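PDB 2V0P: type 2A phosphatase-associated protein 42 from Saccharomyces cerevisiae, which associates with PP2A and SIT4 phosphatase catalytic subunits, inhibits SIT4 and acts in negative regulation of TOR signalling in response to nitrogen source. Local coordinates for residues Ala68-Leu73 against Met206-Phe211; Val75-Gly80 against Leu213-Asn218; Phe114-Gln119 against Glu130-Phe135; Leu81-Arg86 against Val108-Asn113. All blocks are in the same frame, centred on the assembly; numbering follows the deposited sequence.

The four contacts lie in the N-terminal, all-helical domain of the protein. Helix 199-231 serves interactions 1 and 2, whose centres are about 12 Å apart; helix 75-83 serves interactions 2 and 4, with centres about 7 Å apart; helix 93-120 serves interactions 3 and 4. Along the chain, 68-73, 75-80 and 81-86 come first, then 108-113, 114-119 and 130-135, and finally 206-211 and 213-218. Interactions 3 and 4 therefore close short chain spans, whereas 1 and 2 each join segments separated by 132 residues and bring the last helix back onto helix 75-83 and the loop before it. Interactions 1 and 4 do not touch, but the other pairs do, consistent with one continuous helical core.

Interaction 1: residues Ala68-Leu73 against Met206-Phe211; sequences ASIKFL and MRLHHF
Lys71 NZ is gripped by two oxygens on the side of residues 68-73 turned from the contact that Ile70 and Leu73 make with Leu208. It donates to Ala68 O at 2.6 Å, tilted slightly out of the carbonyl plane, and also bonds Thr5 OG1 of helix 4-19. The ammonium group thus ties the 68-73 turn to the first helix, while Ile70 and Leu73 serve the other side.

There one methyl does all the close touching: Leu208 CD1 lies 3.7 Å from Ile70 CG2 and 3.7 Å from Leu73 CD1, a single methyl shared by two side chains. Its reach follows from CG standing anti to the carbonyl carbon (chi1 -68°). Leu73 meets Leu208 at about a right angle, and its CB is 3.9 Å from Leu208 CD1, so Leu73 touches it with both CB and one methyl. All three residues are buried.

Phe114 and Leu118 of helix 93-120 pack on Leu208, and Leu117 packs on Leu73. Arg207 forms a salt bridge with Glu184 of helix 156-186. The contact seats the segment leading into helix 75-83 against the long C-terminal helix: apolar packing of a loop segment on a helix, within the tetratricopeptide repeat-like fold of this domain.

Interaction 2: residues Val75-Gly80 against Leu213-Asn218; sequences VDYYLG and LDTINN
Tyr77 meets Thr215 with a ring edge and Asp214 with its hydroxyl. The polar part is a bond from Tyr77 OH to Asp214 OD2, modelled at 2.5 Å, a very short length to treat with reserve. OD2 lies in the plane of the tyrosine ring, the carboxylate steeply inclined to it. The same oxygen takes a second bond, from Asn218 ND2 at 3.0 Å and nearly straight (160°), one helical turn along. This donor comes from above the carboxylate plane, and the pair would probably stabilise the charge on OD2.

Van der Waals contacts follow along the ring. Thr215 OG1 sits at the edge, 3.3 Å from Tyr77 CD1, although its hydrogen bond goes to Phe211 O. Asn218 ND2 lies obliquely, 4.1 Å from Tyr77 CE1. With CG anti to the backbone N (chi1 170°), the ring spans the gap between helices.

A tyrosine-aspartate bond and ring packing thus join two roughly parallel helices of the tetratricopeptide repeat-like domain, their segment axes 11.3 Å apart at closest and 30° from parallel. Phe211 stacks on Tyr77, Phe114 and Phe111 of helix 93-120 pack beside it, and helix 156-186 flanks Leu213 and Asn217.

Interaction 3: residues Phe114-Gln119 against Glu130-Phe135; sequences FLTLLQ and EKLGNF
The helix-loop-helix junction between helix 93-120 and the short helix 126-133 is closed chiefly by Leu132, which inserts both methyls among Leu115, Thr116 and Gln119. The two methyls share Leu115 CB and Thr116, but CD2 alone is close to Gln119. CD1 of Leu132 lies 3.9 Å from Leu115 CB, an apolar contact at the base of that side chain.

CD2 lies over one face of the Gln119 amide, offset from its centre, 3.5 Å from Gln119 OE1 and 3.6 Å from Gln119 NE2. The glutamine gets there because its CG is anti to the backbone N (chi1 -170°) and the chain continues extended, approaching Leu132 from the opposite direction.

Thr116 crosses Leu132 at about a right angle. Its OG1 is 4.1 Å from both Leu132 CD1 and Leu132 CD2, a van der Waals distance; the hydroxyl's hydrogen bond goes to Ile112 O one turn earlier. The packing is therefore apolar at the Leu115 end and gives way to an exposed amide at Gln119.

Leu124 of the connecting loop and Ile112 of helix 93-120 also pack on Leu132. Beyond them, Phe135 meets helix 143-146 through Glu145 and Leu146, while Leu115 and Leu118 lean on helix 199-231.

Interaction 4: residues Leu81-Arg86 against Val108-Asn113; sequences LLISRR and VESFIN
Ser110 is the first residue of 108-113 to meet the other segment: its OG stands 4.1 Å from Ile83 CD1, a van der Waals approach at the extended end of the isoleucine. Phe111 follows and makes the larger contact. Its CG is anti to the carbonyl carbon (chi1 -81°), and although CB does not point at 81-86, the end of the ring comes nearer. The tip atom Phe111 CZ reaches Leu81 N at 3.5 Å, a close but oblique approach to the backbone. The same CZ touches Leu81 CD2 at 3.7 Å; this methyl lies in the ring plane at its edge, and the two side chains cross at about a right angle. The ring also packs on Gly80 immediately before.

Within 81-86, Arg85 NH1 donates to Leu81 O at 2.8 Å with an N-H...O angle of 150°. The oxygen lies near the guanidinium plane, at its edge. A type I beta turn from Ile83 to Arg86 then takes the chain off the helix.

Lys100 of helix 93-120 binds Ser84 O and Arg86 O, fastening this turn to the helix that carries Phe111. Tyr15 of helix 4-19 packs on Leu81, Asn218 of helix 199-231 lies beside both Leu81 and Phe111, and Lys154 of the second subunit packs on Arg85. The contact thus joins the two arms of an antiparallel helical hairpin in the tetratricopeptide repeat-like fold, with the first and last helices of the domain close by.

Interaction 1: residues Ala68-Leu73 against Met206-Phe211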
loop_
_atom_site.group_PDB
_atom_site.type_symbol
_atom_site.label_atom_id
_atom_site.label_comp_id
_atom_site.label_asym_id
_atom_site.label_seq_id
_atom_site.Cartn_x
_atom_site.Cartn_y
_atom_site.Cartn_z
ATOM N N ALA A 68 -20.393 12.225 33.215
ATOM C CA ALA A 68 -20.909 12.628 31.957
ATOM C C ALA A 68 -19.883 13.424 31.115
ATOM O O ALA A 68 -20.070 13.528 29.976
ATOM C CB ALA A 68 -22.207 13.359 32.126
ATOM N N SER A 69 -18.817 13.932 31.717
ATOM C CA SER A 69 -17.754 14.662 31.091
ATOM C C SER A 69 -16.715 13.710 30.390
ATOM O O SER A 69 -15.860 14.147 29.655
ATOM C CB SER A 69 -17.008 15.507 32.104
ATOM O OG SER A 69 -17.823 16.555 32.683
ATOM N N ILE A 70 -16.794 12.434 30.691
ATOM C CA ILE A 70 -15.770 11.487 30.284
ATOM C C ILE A 70 -15.910 11.365 28.734
ATOM O O ILE A 70 -14.914 11.253 28.083
ATOM C CB ILE A 70 -15.966 10.157 30.980
ATOM C CG1 ILE A 70 -15.561 10.268 32.472
ATOM C CG2 ILE A 70 -15.177 9.029 30.275
ATOM C CD1 ILE A 70 -15.688 8.968 33.213
ATOM N N LYS A 71 -17.138 11.388 28.233
ATOM C CA LYS A 71 -17.502 11.351 26.813
ATOM C C LYS A 71 -16.613 12.283 25.982
ATOM O O LYS A 71 -16.213 11.950 24.923
ATOM C CB LYS A 71 -18.926 11.891 26.620
ATOM C CG LYS A 71 -20.012 10.852 26.608
ATOM C CD LYS A 71 -21.438 11.460 26.805
ATOM C CE LYS A 71 -21.545 13.005 26.719
ATOM N NZ LYS A 71 -21.919 13.611 28.098
ATOM N N PHE A 72 -16.367 13.470 26.516
ATOM C CA PHE A 72 -15.721 14.562 25.834
ATOM C C PHE A 72 -14.250 14.316 25.548
ATOM O O PHE A 72 -13.688 15.006 24.769
ATOM C CB PHE A 72 -15.803 15.828 26.677
ATOM C CG PHE A 72 -17.225 16.262 26.999
ATOM C CD1 PHE A 72 -18.217 16.200 26.047
ATOM C CD2 PHE A 72 -17.551 16.687 28.273
ATOM C CE1 PHE A 72 -19.526 16.562 26.354
ATOM C CE2 PHE A 72 -18.847 17.093 28.590
ATOM C CZ PHE A 72 -19.833 17.017 27.631
ATOM N N LEU A 73 -13.609 13.446 26.283
ATOM C CA LEU A 73 -12.224 13.132 26.029
ATOM C C LEU A 73 -12.182 12.551 24.568
ATOM O O LEU A 73 -11.131 12.508 23.929
ATOM C CB LEU A 73 -11.769 12.061 27.029
ATOM C CG LEU A 73 -11.474 12.507 28.482
ATOM C CD1 LEU A 73 -11.121 11.338 29.393
ATOM C CD2 LEU A 73 -10.372 13.565 28.547
HETATM N N MSE A 206 -14.695 2.327 29.034
HETATM C CA MSE A 206 -14.499 1.207 28.090
HETATM C C MSE A 206 -14.670 1.712 26.663
HETATM O O MSE A 206 -14.034 1.215 25.720
HETATM C CB MSE A 206 -15.473 0.049 28.372
HETATM C CG MSE A 206 -15.153 -1.260 27.604
HETATM SE SE MSE A 206 -13.399 -1.960 28.134
HETATM C CE MSE A 206 -13.780 -2.453 29.990
ATOM N N ARG A 207 -15.576 2.654 26.489
ATOM C CA ARG A 207 -15.781 3.194 25.189
ATOM C C ARG A 207 -14.467 3.925 24.727
ATOM O O ARG A 207 -13.947 3.677 23.635
ATOM C CB ARG A 207 -17.074 3.996 25.176
ATOM C CG ARG A 207 -17.390 4.708 23.903
ATOM C CD ARG A 207 -18.815 5.213 23.979
ATOM N NE ARG A 207 -19.741 4.088 23.957
ATOM C CZ ARG A 207 -20.949 4.076 24.513
ATOM N NH1 ARG A 207 -21.421 5.135 25.174
ATOM N NH2 ARG A 207 -21.690 2.981 24.413
ATOM N N LEU A 208 -13.873 4.735 25.597
ATOM C CA LEU A 208 -12.614 5.389 25.240
ATOM C C LEU A 208 -11.548 4.322 24.909
ATOM O O LEU A 208 -10.761 4.479 23.998
ATOM C CB LEU A 208 -12.130 6.323 26.368
ATOM C CG LEU A 208 -13.073 7.513 26.510
ATOM C CD1 LEU A 208 -12.619 8.328 27.747
ATOM C CD2 LEU A 208 -13.134 8.430 25.345
ATOM N N HIS A 209 -11.542 3.250 25.691
ATOM C CA HIS A 209 -10.586 2.180 25.509
ATOM C C HIS A 209 -10.695 1.636 24.058
ATOM O O HIS A 209 -9.702 1.494 23.439
ATOM C CB HIS A 209 -10.827 1.083 26.550
ATOM C CG HIS A 209 -9.663 0.166 26.733
ATOM N ND1 HIS A 209 -9.497 -0.612 27.861
ATOM C CD2 HIS A 209 -8.577 -0.050 25.960
ATOM C CE1 HIS A 209 -8.383 -1.310 27.738
ATOM N NE2 HIS A 209 -7.806 -0.978 26.601
ATOM N N HIS A 210 -11.905 1.426 23.560
ATOM C CA HIS A 210 -12.165 0.796 22.296
ATOM C C HIS A 210 -11.717 1.813 21.260
ATOM O O HIS A 210 -11.014 1.459 20.354
ATOM C CB HIS A 210 -13.633 0.434 22.175
ATOM C CG HIS A 210 -14.092 0.196 20.789
ATOM N ND1 HIS A 210 -15.003 1.016 20.157
ATOM C CD2 HIS A 210 -13.732 -0.736 19.878
ATOM C CE1 HIS A 210 -15.189 0.593 18.918
ATOM N NE2 HIS A 210 -14.430 -0.470 18.727
ATOM N N PHE A 211 -12.074 3.090 21.487
ATOM C CA PHE A 211 -11.618 4.174 20.616
ATOM C C PHE A 211 -10.097 4.264 20.405
ATOM O O PHE A 211 -9.636 4.455 19.267
ATOM C CB PHE A 211 -12.221 5.499 21.053
ATOM C CG PHE A 211 -13.698 5.539 20.990
ATOM C CD1 PHE A 211 -14.414 4.633 20.280
ATOM C CD2 PHE A 211 -14.388 6.606 21.628
ATOM C CE1 PHE A 211 -15.832 4.721 20.198
ATOM C CE2 PHE A 211 -15.751 6.709 21.559
ATOM C CZ PHE A 211 -16.493 5.773 20.858
#

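Interaction 2: residues Val75-Gly80 against Leu213-Asn218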
loop_
_atom_site.group_PDB
_atom_site.type_symbol
_atom_site.label_atom_id
_atom_site.label_comp_id
_atom_site.label_asym_id
_atom_site.label_seq_id
_atom_site.Cartn_x
_atom_site.Cartn_y
_atom_site.Cartn_z
ATOM N N VAL A 75 -13.689 13.886 21.820
ATOM C CA VAL A 75 -13.912 14.895 20.802
ATOM C C VAL A 75 -12.818 14.801 19.683
ATOM O O VAL A 75 -13.145 14.765 18.576
ATOM C CB VAL A 75 -14.020 16.328 21.306
ATOM C CG1 VAL A 75 -15.035 16.468 22.447
ATOM C CG2 VAL A 75 -12.726 16.912 21.675
ATOM N N ASP A 76 -11.550 14.702 20.022
ATOM C CA ASP A 76 -10.543 14.557 18.989
ATOM C C ASP A 76 -10.664 13.251 18.193
ATOM O O ASP A 76 -10.304 13.245 16.997
ATOM C CB ASP A 76 -9.175 14.690 19.569
ATOM C CG ASP A 76 -8.929 16.049 20.142
ATOM O OD1 ASP A 76 -9.191 17.024 19.419
ATOM O OD2 ASP A 76 -8.481 16.116 21.311
ATOM N N TYR A 77 -11.146 12.156 18.828
ATOM C CA TYR A 77 -11.355 10.940 18.133
ATOM C C TYR A 77 -12.387 11.175 16.998
ATOM O O TYR A 77 -12.159 10.773 15.859
ATOM C CB TYR A 77 -11.808 9.802 19.031
ATOM C CG TYR A 77 -12.275 8.531 18.374
ATOM C CD1 TYR A 77 -11.363 7.613 17.738
ATOM C CD2 TYR A 77 -13.618 8.182 18.391
ATOM C CE1 TYR A 77 -11.835 6.449 17.165
ATOM C CE2 TYR A 77 -14.034 7.021 17.834
ATOM C CZ TYR A 77 -13.087 6.158 17.206
ATOM O OH TYR A 77 -13.518 5.038 16.666
ATOM N N TYR A 78 -13.497 11.835 17.345
ATOM C CA TYR A 78 -14.561 12.018 16.438
ATOM C C TYR A 78 -14.114 13.022 15.292
ATOM O O TYR A 78 -14.532 12.876 14.188
ATOM C CB TYR A 78 -15.828 12.481 17.201
ATOM C CG TYR A 78 -16.597 11.303 17.734
ATOM C CD1 TYR A 78 -16.562 10.969 19.057
ATOM C CD2 TYR A 78 -17.292 10.473 16.866
ATOM C CE1 TYR A 78 -17.236 9.902 19.524
ATOM C CE2 TYR A 78 -17.959 9.363 17.323
ATOM C CZ TYR A 78 -17.927 9.093 18.663
ATOM O OH TYR A 78 -18.605 8.010 19.151
ATOM N N LEU A 79 -13.303 14.005 15.612
ATOM C CA LEU A 79 -12.748 14.900 14.632
ATOM C C LEU A 79 -11.869 14.071 13.660
ATOM O O LEU A 79 -11.979 14.228 12.474
ATOM C CB LEU A 79 -11.981 16.055 15.269
ATOM C CG LEU A 79 -12.701 17.279 15.931
ATOM C CD1 LEU A 79 -11.668 18.126 16.486
ATOM C CD2 LEU A 79 -13.537 18.071 14.987
ATOM N N GLY A 80 -11.038 13.187 14.199
ATOM C CA GLY A 80 -10.288 12.212 13.381
ATOM C C GLY A 80 -11.112 11.480 12.361
ATOM O O GLY A 80 -10.773 11.470 11.185
ATOM N N LEU A 213 -7.923 1.845 20.624
ATOM C CA LEU A 213 -7.505 0.739 19.802
ATOM C C LEU A 213 -7.933 1.004 18.317
ATOM O O LEU A 213 -7.104 0.902 17.477
ATOM C CB LEU A 213 -8.009 -0.568 20.355
ATOM C CG LEU A 213 -7.280 -0.883 21.691
ATOM C CD1 LEU A 213 -8.151 -1.744 22.504
ATOM C CD2 LEU A 213 -5.935 -1.608 21.440
ATOM N N ASP A 214 -9.189 1.366 18.065
ATOM C CA ASP A 214 -9.686 1.697 16.756
ATOM C C ASP A 214 -8.783 2.703 16.094
ATOM O O ASP A 214 -8.474 2.547 14.950
ATOM C CB ASP A 214 -11.112 2.311 16.838
ATOM C CG ASP A 214 -11.775 2.457 15.444
ATOM O OD1 ASP A 214 -11.791 1.447 14.690
ATOM O OD2 ASP A 214 -12.280 3.556 15.112
ATOM N N THR A 215 -8.347 3.712 16.834
ATOM C CA THR A 215 -7.462 4.805 16.381
ATOM C C THR A 215 -6.198 4.290 15.708
ATOM O O THR A 215 -5.800 4.796 14.673
ATOM C CB THR A 215 -7.138 5.785 17.568
ATOM O OG1 THR A 215 -8.339 6.429 17.906
ATOM C CG2 THR A 215 -6.126 6.871 17.230
ATOM N N ILE A 216 -5.568 3.275 16.281
ATOM C CA ILE A 216 -4.368 2.773 15.667
ATOM C C ILE A 216 -4.678 2.323 14.213
ATOM O O ILE A 216 -3.937 2.653 13.356
ATOM C CB ILE A 216 -3.678 1.663 16.499
ATOM C CG1 ILE A 216 -3.141 2.212 17.835
ATOM C CG2 ILE A 216 -2.577 0.970 15.672
ATOM C CD1 ILE A 216 -2.227 3.369 17.776
ATOM N N ASN A 217 -5.779 1.639 13.990
ATOM C CA ASN A 217 -6.213 1.233 12.665
ATOM C C ASN A 217 -6.470 2.385 11.728
ATOM O O ASN A 217 -6.196 2.310 10.555
ATOM C CB ASN A 217 -7.446 0.372 12.710
ATOM C CG ASN A 217 -7.141 -1.043 13.219
ATOM O OD1 ASN A 217 -6.062 -1.576 13.005
ATOM N ND2 ASN A 217 -8.093 -1.630 13.874
ATOM N N ASN A 218 -7.040 3.447 12.267
ATOM C CA ASN A 218 -7.314 4.575 11.456
ATOM C C ASN A 218 -6.055 5.336 11.142
ATOM O O ASN A 218 -5.928 5.874 10.023
ATOM C CB ASN A 218 -8.376 5.468 12.138
ATOM C CG ASN A 218 -9.616 4.734 12.466
ATOM O OD1 ASN A 218 -10.005 3.863 11.793
ATOM N ND2 ASN A 218 -10.217 5.062 13.609
#

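Interaction 3: residues Phe114-Gln119 against Glu130-Phe135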
loop_
_atom_site.group_PDB
_atom_site.type_symbol
_atom_site.label_atom_id
_atom_site.label_comp_id
_atom_site.label_asym_id
_atom_site.label_seq_id
_atom_site.Cartn_x
_atom_site.Cartn_y
_atom_site.Cartn_z
ATOM N N PHE A 114 -6.027 12.961 20.455
ATOM C CA PHE A 114 -6.853 12.093 21.235
ATOM C C PHE A 114 -5.990 11.138 22.125
ATOM O O PHE A 114 -6.209 11.092 23.255
ATOM C CB PHE A 114 -7.810 11.336 20.353
ATOM C CG PHE A 114 -8.602 10.250 21.047
ATOM C CD1 PHE A 114 -9.456 10.543 22.141
ATOM C CD2 PHE A 114 -8.543 8.945 20.590
ATOM C CE1 PHE A 114 -10.172 9.552 22.774
ATOM C CE2 PHE A 114 -9.331 7.913 21.230
ATOM C CZ PHE A 114 -10.131 8.240 22.347
ATOM N N LEU A 115 -5.009 10.430 21.561
ATOM C CA LEU A 115 -4.176 9.510 22.309
ATOM C C LEU A 115 -3.318 10.247 23.300
ATOM O O LEU A 115 -3.105 9.793 24.416
ATOM C CB LEU A 115 -3.287 8.627 21.355
ATOM C CG LEU A 115 -4.041 7.825 20.305
ATOM C CD1 LEU A 115 -3.058 7.049 19.366
ATOM C CD2 LEU A 115 -5.099 6.871 20.808
ATOM N N THR A 116 -2.801 11.383 22.904
ATOM C CA THR A 116 -1.986 12.115 23.754
ATOM C C THR A 116 -2.821 12.551 25.020
ATOM O O THR A 116 -2.331 12.492 26.146
ATOM C CB THR A 116 -1.469 13.273 23.038
ATOM O OG1 THR A 116 -0.544 12.800 22.037
ATOM C CG2 THR A 116 -0.781 14.243 23.978
ATOM N N LEU A 117 -4.073 12.907 24.770
ATOM C CA LEU A 117 -4.994 13.341 25.825
ATOM C C LEU A 117 -5.244 12.182 26.763
ATOM O O LEU A 117 -5.176 12.387 27.962
ATOM C CB LEU A 117 -6.314 13.822 25.246
ATOM C CG LEU A 117 -7.390 14.324 26.239
ATOM C CD1 LEU A 117 -6.912 15.518 26.937
ATOM C CD2 LEU A 117 -8.599 14.649 25.461
ATOM N N LEU A 118 -5.505 10.984 26.231
ATOM C CA LEU A 118 -5.732 9.823 27.087
ATOM C C LEU A 118 -4.491 9.484 27.914
ATOM O O LEU A 118 -4.582 9.182 29.124
ATOM C CB LEU A 118 -6.200 8.599 26.325
ATOM C CG LEU A 118 -7.527 8.576 25.619
ATOM C CD1 LEU A 118 -7.634 7.277 24.837
ATOM C CD2 LEU A 118 -8.671 8.704 26.592
ATOM N N GLN A 119 -3.337 9.559 27.263
ATOM C CA GLN A 119 -2.067 9.426 27.938
ATOM C C GLN A 119 -1.895 10.462 29.071
ATOM O O GLN A 119 -1.391 10.151 30.132
ATOM C CB GLN A 119 -0.935 9.551 26.919
ATOM C CG GLN A 119 0.447 9.198 27.464
ATOM C CD GLN A 119 1.482 9.115 26.363
ATOM O OE1 GLN A 119 1.916 10.136 25.814
ATOM N NE2 GLN A 119 1.890 7.893 26.032
ATOM N N GLU A 130 2.693 2.330 23.387
ATOM C CA GLU A 130 3.999 1.992 22.845
ATOM C C GLU A 130 4.122 2.529 21.413
ATOM O O GLU A 130 5.152 3.062 21.031
ATOM C CB GLU A 130 4.196 0.493 22.865
ATOM C CG GLU A 130 5.617 0.091 22.656
ATOM C CD GLU A 130 5.730 -1.289 22.044
ATOM O OE1 GLU A 130 4.691 -1.817 21.581
ATOM O OE2 GLU A 130 6.847 -1.839 22.018
ATOM N N LYS A 131 3.050 2.374 20.660
ATOM C CA LYS A 131 2.924 2.908 19.302
ATOM C C LYS A 131 2.992 4.406 19.275
ATOM O O LYS A 131 3.802 4.951 18.546
ATOM C CB LYS A 131 1.667 2.399 18.643
ATOM C CG LYS A 131 1.648 0.917 18.443
ATOM C CD LYS A 131 0.513 0.506 17.595
ATOM C CE LYS A 131 0.196 -0.984 17.702
ATOM N NZ LYS A 131 1.409 -1.820 17.771
ATOM N N LEU A 132 2.199 5.073 20.122
ATOM C CA LEU A 132 2.260 6.537 20.286
ATOM C C LEU A 132 3.663 7.036 20.566
ATOM O O LEU A 132 4.101 8.037 20.003
ATOM C CB LEU A 132 1.307 7.005 21.412
ATOM C CG LEU A 132 1.208 8.525 21.585
ATOM C CD1 LEU A 132 0.490 9.152 20.379
ATOM C CD2 LEU A 132 0.506 8.909 22.892
ATOM N N GLY A 133 4.360 6.349 21.461
ATOM C CA GLY A 133 5.706 6.694 21.814
ATOM C C GLY A 133 6.715 6.517 20.689
ATOM O O GLY A 133 7.720 7.199 20.665
ATOM N N ASN A 134 6.451 5.613 19.763
ATOM C CA ASN A 134 7.400 5.350 18.695
ATOM C C ASN A 134 7.544 6.482 17.650
ATOM O O ASN A 134 8.452 6.440 16.809
ATOM C CB ASN A 134 7.087 4.008 18.014
ATOM C CG ASN A 134 7.363 2.801 18.917
ATOM O OD1 ASN A 134 8.227 2.837 19.794
ATOM N ND2 ASN A 134 6.642 1.730 18.680
ATOM N N PHE A 135 6.663 7.484 17.711
ATOM C CA PHE A 135 6.749 8.613 16.803
ATOM C C PHE A 135 7.866 9.516 17.274
ATOM O O PHE A 135 7.784 10.083 18.359
ATOM C CB PHE A 135 5.438 9.390 16.730
ATOM C CG PHE A 135 4.245 8.549 16.378
ATOM C CD1 PHE A 135 4.334 7.552 15.432
ATOM C CD2 PHE A 135 3.024 8.776 16.993
ATOM C CE1 PHE A 135 3.231 6.779 15.112
ATOM C CE2 PHE A 135 1.918 8.013 16.672
ATOM C CZ PHE A 135 2.020 7.016 15.731
#

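Interaction 4: residues Leu81-Arg86 against Val108-Asn113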
loop_
_atom_site.group_PDB
_atom_site.type_symbol
_atom_site.label_atom_id
_atom_site.label_comp_id
_atom_site.label_asym_id
_atom_site.label_seq_id
_atom_site.Cartn_x
_atom_site.Cartn_y
_atom_site.Cartn_z
ATOM N N LEU A 81 -12.184 10.890 12.809
ATOM C CA LEU A 81 -13.078 10.136 12.004
ATOM C C LEU A 81 -13.799 11.009 10.920
ATOM O O LEU A 81 -13.951 10.600 9.757
ATOM C CB LEU A 81 -14.088 9.459 12.866
ATOM C CG LEU A 81 -13.687 8.340 13.798
ATOM C CD1 LEU A 81 -14.913 7.941 14.530
ATOM C CD2 LEU A 81 -13.093 7.168 12.985
ATOM N N LEU A 82 -14.236 12.192 11.316
ATOM C CA LEU A 82 -14.965 13.035 10.381
ATOM C C LEU A 82 -14.065 13.633 9.325
ATOM O O LEU A 82 -14.426 13.611 8.182
ATOM C CB LEU A 82 -15.695 14.171 11.137
ATOM C CG LEU A 82 -16.743 13.696 12.144
ATOM C CD1 LEU A 82 -16.995 14.856 13.101
ATOM C CD2 LEU A 82 -17.970 13.375 11.527
ATOM N N ILE A 83 -12.931 14.183 9.728
ATOM C CA ILE A 83 -11.995 14.797 8.841
ATOM C C ILE A 83 -11.452 13.799 7.785
ATOM O O ILE A 83 -11.331 14.132 6.654
ATOM C CB ILE A 83 -10.845 15.455 9.595
ATOM C CG1 ILE A 83 -11.385 16.585 10.499
ATOM C CG2 ILE A 83 -9.841 16.097 8.588
ATOM C CD1 ILE A 83 -10.426 17.202 11.267
ATOM N N SER A 84 -11.179 12.564 8.171
ATOM C CA SER A 84 -10.623 11.621 7.175
ATOM C C SER A 84 -11.575 11.398 5.994
ATOM O O SER A 84 -11.163 10.899 4.935
ATOM C CB SER A 84 -10.272 10.303 7.857
ATOM O OG SER A 84 -11.428 9.643 8.231
ATOM N N ARG A 85 -12.836 11.840 6.162
ATOM C CA ARG A 85 -13.880 11.578 5.231
ATOM C C ARG A 85 -14.168 12.772 4.241
ATOM O O ARG A 85 -14.918 12.617 3.322
ATOM C CB ARG A 85 -15.153 11.166 5.964
ATOM C CG ARG A 85 -15.258 9.748 6.383
ATOM C CD ARG A 85 -16.263 9.541 7.504
ATOM N NE ARG A 85 -16.412 8.112 7.783
ATOM C CZ ARG A 85 -15.575 7.390 8.506
ATOM N NH1 ARG A 85 -14.533 7.945 9.098
ATOM N NH2 ARG A 85 -15.775 6.085 8.653
ATOM N N ARG A 86 -13.547 13.914 4.492
ATOM C CA ARG A 86 -13.659 15.106 3.686
ATOM C C ARG A 86 -13.020 14.883 2.316
ATOM O O ARG A 86 -12.043 14.194 2.209
ATOM C CB ARG A 86 -12.988 16.270 4.410
ATOM C CG ARG A 86 -13.809 16.753 5.603
ATOM C CD ARG A 86 -14.971 17.658 5.115
ATOM N NE ARG A 86 -14.548 18.983 4.704
ATOM C CZ ARG A 86 -15.017 19.624 3.627
ATOM N NH1 ARG A 86 -15.908 19.052 2.827
ATOM N NH2 ARG A 86 -14.585 20.847 3.336
ATOM N N VAL A 108 -5.159 12.377 11.072
ATOM C CA VAL A 108 -4.095 11.832 11.870
ATOM C C VAL A 108 -3.675 12.735 13.043
ATOM O O VAL A 108 -3.531 12.229 14.156
ATOM C CB VAL A 108 -2.906 11.340 11.019
ATOM C CG1 VAL A 108 -1.748 10.921 11.889
ATOM C CG2 VAL A 108 -3.374 10.186 10.055
ATOM N N GLU A 109 -3.537 14.058 12.825
ATOM C CA GLU A 109 -3.232 14.951 13.908
ATOM C C GLU A 109 -4.313 14.839 15.015
ATOM O O GLU A 109 -3.935 14.732 16.165
ATOM C CB GLU A 109 -3.083 16.386 13.453
ATOM C CG GLU A 109 -2.446 17.295 14.431
ATOM C CD GLU A 109 -1.995 18.600 13.792
ATOM O OE1 GLU A 109 -1.713 18.604 12.562
ATOM O OE2 GLU A 109 -1.905 19.623 14.522
ATOM N N SER A 110 -5.586 14.892 14.649
ATOM C CA SER A 110 -6.664 14.777 15.611
ATOM C C SER A 110 -6.566 13.448 16.364
ATOM O O SER A 110 -6.718 13.407 17.577
ATOM C CB SER A 110 -8.045 14.906 14.995
ATOM O OG SER A 110 -8.323 16.218 14.672
ATOM N N PHE A 111 -6.350 12.378 15.627
ATOM C CA PHE A 111 -6.195 11.046 16.238
ATOM C C PHE A 111 -5.068 11.060 17.251
ATOM O O PHE A 111 -5.212 10.497 18.307
ATOM C CB PHE A 111 -5.995 9.960 15.148
ATOM C CG PHE A 111 -7.266 9.498 14.502
ATOM C CD1 PHE A 111 -8.314 9.002 15.268
ATOM C CD2 PHE A 111 -7.389 9.474 13.110
ATOM C CE1 PHE A 111 -9.488 8.578 14.702
ATOM C CE2 PHE A 111 -8.560 9.059 12.527
ATOM C CZ PHE A 111 -9.647 8.595 13.336
ATOM N N ILE A 112 -3.957 11.719 16.937
ATOM C CA ILE A 112 -2.823 11.788 17.849
ATOM C C ILE A 112 -3.065 12.679 19.116
ATOM O O ILE A 112 -2.709 12.322 20.234
ATOM C CB ILE A 112 -1.505 12.081 17.083
ATOM C CG1 ILE A 112 -1.252 10.917 16.069
ATOM C CG2 ILE A 112 -0.354 12.236 18.026
ATOM C CD1 ILE A 112 0.011 11.056 15.265
ATOM N N ASN A 113 -3.711 13.813 18.894
ATOM C CA ASN A 113 -4.289 14.632 19.962
ATOM C C ASN A 113 -5.103 13.783 20.951
ATOM O O ASN A 113 -4.837 13.833 22.103
ATOM C CB ASN A 113 -5.157 15.736 19.330
ATOM C CG ASN A 113 -4.343 16.797 18.666
ATOM O OD1 ASN A 113 -3.151 16.810 18.802
ATOM N ND2 ASN A 113 -4.998 17.738 17.961
#